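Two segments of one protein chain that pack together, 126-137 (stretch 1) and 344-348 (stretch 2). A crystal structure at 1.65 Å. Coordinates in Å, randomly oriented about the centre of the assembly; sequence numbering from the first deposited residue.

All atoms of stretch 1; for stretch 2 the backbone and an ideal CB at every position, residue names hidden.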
# COMPACT_ATOMS: atom_id res chain seq x y z
N GLU A 126 1.09 -0.22 1.60
CA GLU A 126 0.12 0.41 0.70
C GLU A 126 -1.25 0.54 1.36
O GLU A 126 -2.03 1.43 1.01
CB GLU A 126 0.00 -0.39 -0.60
CG GLU A 126 1.22 -0.33 -1.51
CD GLU A 126 1.50 1.04 -2.17
OE1 GLU A 126 0.55 1.85 -2.35
OE2 GLU A 126 2.70 1.27 -2.53
N LYS A 127 -1.57 -0.36 2.29
CA LYS A 127 -2.85 -0.29 3.00
C LYS A 127 -3.01 1.03 3.73
O LYS A 127 -4.11 1.63 3.76
CB LYS A 127 -2.93 -1.44 3.99
CG LYS A 127 -4.17 -1.52 4.85
CD LYS A 127 -4.37 -2.96 5.39
CE LYS A 127 -5.56 -3.10 6.34
NZ LYS A 127 -6.41 -4.30 6.02
N LEU A 128 -1.91 1.51 4.32
CA LEU A 128 -1.92 2.78 5.05
C LEU A 128 -1.77 3.97 4.12
O LEU A 128 -2.42 4.99 4.32
CB LEU A 128 -0.82 2.80 6.10
CG LEU A 128 -1.00 1.83 7.26
CD1 LEU A 128 0.10 1.98 8.27
CD2 LEU A 128 -2.33 2.03 7.92
N LYS A 129 -0.93 3.87 3.09
CA LYS A 129 -0.82 4.93 2.10
C LYS A 129 -2.18 5.22 1.48
O LYS A 129 -2.52 6.37 1.19
CB LYS A 129 0.20 4.53 1.01
CG LYS A 129 1.61 4.38 1.53
CD LYS A 129 2.47 3.68 0.49
CE LYS A 129 3.03 4.64 -0.50
NZ LYS A 129 4.03 3.96 -1.43
N GLN A 130 -3.02 4.19 1.34
CA GLN A 130 -4.30 4.39 0.69
C GLN A 130 -5.27 5.18 1.54
O GLN A 130 -6.33 5.60 1.03
CB GLN A 130 -4.85 3.02 0.27
CG GLN A 130 -4.13 2.50 -0.98
CD GLN A 130 -4.45 1.06 -1.32
OE1 GLN A 130 -5.31 0.46 -0.71
NE2 GLN A 130 -3.71 0.49 -2.24
N CYS A 131 -4.94 5.45 2.80
CA CYS A 131 -5.79 6.33 3.59
C CYS A 131 -5.89 7.70 2.92
O CYS A 131 -6.88 8.42 3.11
CB CYS A 131 -5.26 6.51 5.01
SG CYS A 131 -5.32 5.00 6.03
N PHE A 132 -4.85 8.09 2.18
CA PHE A 132 -4.80 9.44 1.61
C PHE A 132 -5.00 9.42 0.11
O PHE A 132 -4.49 10.29 -0.60
CB PHE A 132 -3.49 10.10 2.04
CG PHE A 132 -3.28 10.04 3.54
CD1 PHE A 132 -4.09 10.80 4.39
CD2 PHE A 132 -2.37 9.17 4.11
CE1 PHE A 132 -3.96 10.73 5.75
CE2 PHE A 132 -2.22 9.11 5.48
CZ PHE A 132 -3.02 9.89 6.30
N THR A 133 -5.77 8.44 -0.39
CA THR A 133 -6.14 8.33 -1.79
C THR A 133 -7.63 8.60 -2.00
O THR A 133 -8.19 8.21 -3.03
CB THR A 133 -5.79 6.95 -2.36
OG1 THR A 133 -6.45 5.93 -1.61
CG2 THR A 133 -4.29 6.68 -2.34
N ARG A 134 -8.28 9.25 -1.02
CA ARG A 134 -9.69 9.57 -1.17
C ARG A 134 -9.91 10.65 -2.23
O ARG A 134 -9.01 11.47 -2.51
CB ARG A 134 -10.28 10.04 0.14
CG ARG A 134 -10.18 9.05 1.25
CD ARG A 134 -10.09 9.77 2.62
NE ARG A 134 -11.17 10.74 2.83
CZ ARG A 134 -11.35 11.41 3.98
NH1 ARG A 134 -10.55 11.17 5.02
NH2 ARG A 134 -12.32 12.31 4.10
N PRO A 135 -11.11 10.70 -2.82
CA PRO A 135 -11.37 11.73 -3.82
C PRO A 135 -11.22 13.11 -3.24
O PRO A 135 -10.91 14.06 -3.98
CB PRO A 135 -12.81 11.46 -4.27
CG PRO A 135 -13.42 10.70 -3.20
CD PRO A 135 -12.31 9.86 -2.62
N ASP A 136 -11.45 13.24 -1.93
CA ASP A 136 -11.42 14.53 -1.28
C ASP A 136 -10.12 14.77 -0.51
O ASP A 136 -10.02 15.75 0.23
CB ASP A 136 -12.66 14.71 -0.36
CG ASP A 136 -12.83 13.60 0.69
OD1 ASP A 136 -12.12 12.59 0.59
OD2 ASP A 136 -13.69 13.74 1.61
N THR A 137 -9.11 13.94 -0.70
CA THR A 137 -7.83 14.23 -0.09
C THR A 137 -7.14 15.34 -0.87
O THR A 137 -6.91 15.18 -2.07
CB THR A 137 -6.90 13.01 -0.10
OG1 THR A 137 -7.50 11.92 0.58
CG2 THR A 137 -5.59 13.41 0.60
N UNK A 344 -15.28 0.13 -0.61
CA UNK A 344 -13.86 -0.26 -0.76
C UNK A 344 -12.92 0.61 0.07
O UNK A 344 -13.13 1.81 0.27
CB UNK A 344 -13.45 -0.18 -2.23
N UNK A 345 -11.88 -0.02 0.57
CA UNK A 345 -10.83 0.63 1.32
C UNK A 345 -10.39 1.91 0.60
O UNK A 345 -10.10 1.85 -0.61
CB UNK A 345 -9.65 -0.32 1.52
N UNK A 346 -10.23 3.03 1.31
CA UNK A 346 -10.22 3.19 2.78
C UNK A 346 -11.59 3.46 3.42
O UNK A 346 -11.67 3.93 4.57
CB UNK A 346 -9.28 4.34 3.15
N UNK A 347 -12.65 3.13 2.71
CA UNK A 347 -14.02 3.25 3.22
C UNK A 347 -14.56 1.89 3.67
O UNK A 347 -14.06 0.84 3.28
CB UNK A 347 -14.94 3.85 2.15
N UNK A 348 -15.59 1.93 4.52
CA UNK A 348 -16.28 0.74 4.97
C UNK A 348 -17.76 1.07 5.12
O UNK A 348 -18.12 2.24 5.29
CB UNK A 348 -15.69 0.22 6.28

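At position 344 the ideal CB has nothing of stretch 1 within 5.5 Å, and the extended backbone (phi/psi -107/145) excludes little, so many side chains would fit. The deposited residue is Cys344, covalently bonded to a group elsewhere in the structure.

At position 345 the CA-to-CB bond runs sideways to stretch 1, and the CB lies 4.9 Å from Gln130 OE1. Farther out is the carbonyl oxygen Lys127 O; no backbone amide within stretch 1 uses it. A side chain long enough to bring a donor there would suit: histidine, glutamine, lysine or arginine are all reasonable. The residue is His345. With chi1 at -175° (t), its ring reaches stretch 1, and NE2 donates a hydrogen bond to Lys127 O at 2.8 Å with an N-H...O angle of 159°. Both Lys127 O and Gln130 OE1 lie at the ring edge, near its plane; Gln130 OE1 is 3.4 Å from His345 CD2. A water lies within reach of both His345 and Gln130, 2.8 Å from His345 O and 3.5 Å, a weak contact, from Gln130 OE1.

At position 346 CA-to-CB points toward stretch 1. The CB is 3.8 Å from Gln130 O, 4.0 Å from Cys131 CA and 5.2 Å from Arg134 CG, so a compact, largely apolar group suits the site; alanine, valine or proline could be considered. The visible backbone narrows the choice, for the peptide bond entering 346 is cis, which strongly favours proline. Pro346 it is. Its CG packs 3.9 Å from Arg134 CG and lies 3.3 Å from Gln130 O, while its CB is 4.1 Å from Cys131 CA. Gln130 O is already served by Thr133 OG1, which donates to it at 2.7 Å, so the ring need not supply a donor.

From 347 the CB again finds nothing of stretch 1 within 5.5 Å, and its bond runs sideways. Only a long side chain could reach the turn from Arg134 to Thr137; an aromatic with a polar tip, or a long flexible chain, would serve. Tyr347 does so with chi1 at -62° (m). Its OH comes within 3.4 Å of both Arg134 CB and Pro135 CD, and Pro135 CD lies at the ring edge. A second water bridges the hydroxyl to the acid, 2.7 Å from Tyr347 OH and donating to Asp136 OD2 at 2.9 Å.

Position 348 is out of reach and extended, leaving wide choice; the residue is Glu348, which makes no contact with stretch 1.

Stretch 2 344-348: CHPYE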
# COMPACT_ATOMS: atom_id res chain seq x y z
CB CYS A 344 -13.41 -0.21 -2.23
SG CYS A 344 -14.17 -1.49 -3.24
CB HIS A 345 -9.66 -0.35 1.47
CG HIS A 345 -8.55 0.15 2.33
ND1 HIS A 345 -8.64 0.13 3.71
CD2 HIS A 345 -7.38 0.75 2.03
CE1 HIS A 345 -7.54 0.64 4.22
NE2 HIS A 345 -6.75 1.03 3.22
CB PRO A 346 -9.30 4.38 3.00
CG PRO A 346 -9.57 5.24 1.78
CD PRO A 346 -9.73 4.23 0.63
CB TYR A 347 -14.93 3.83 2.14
CG TYR A 347 -14.54 5.24 1.69
CD1 TYR A 347 -15.17 6.36 2.24
CD2 TYR A 347 -13.54 5.45 0.73
CE1 TYR A 347 -14.85 7.65 1.82
CE2 TYR A 347 -13.20 6.72 0.33
CZ TYR A 347 -13.85 7.81 0.88
OH TYR A 347 -13.49 9.08 0.48
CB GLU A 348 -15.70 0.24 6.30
CG GLU A 348 -15.88 1.26 7.44
CD GLU A 348 -15.20 0.89 8.78
OE1 GLU A 348 -14.65 -0.22 8.96
OE2 GLU A 348 -15.22 1.74 9.68
O HOH W 1 -7.78 2.41 -2.13
O HOH W 2 -15.05 11.18 1.20
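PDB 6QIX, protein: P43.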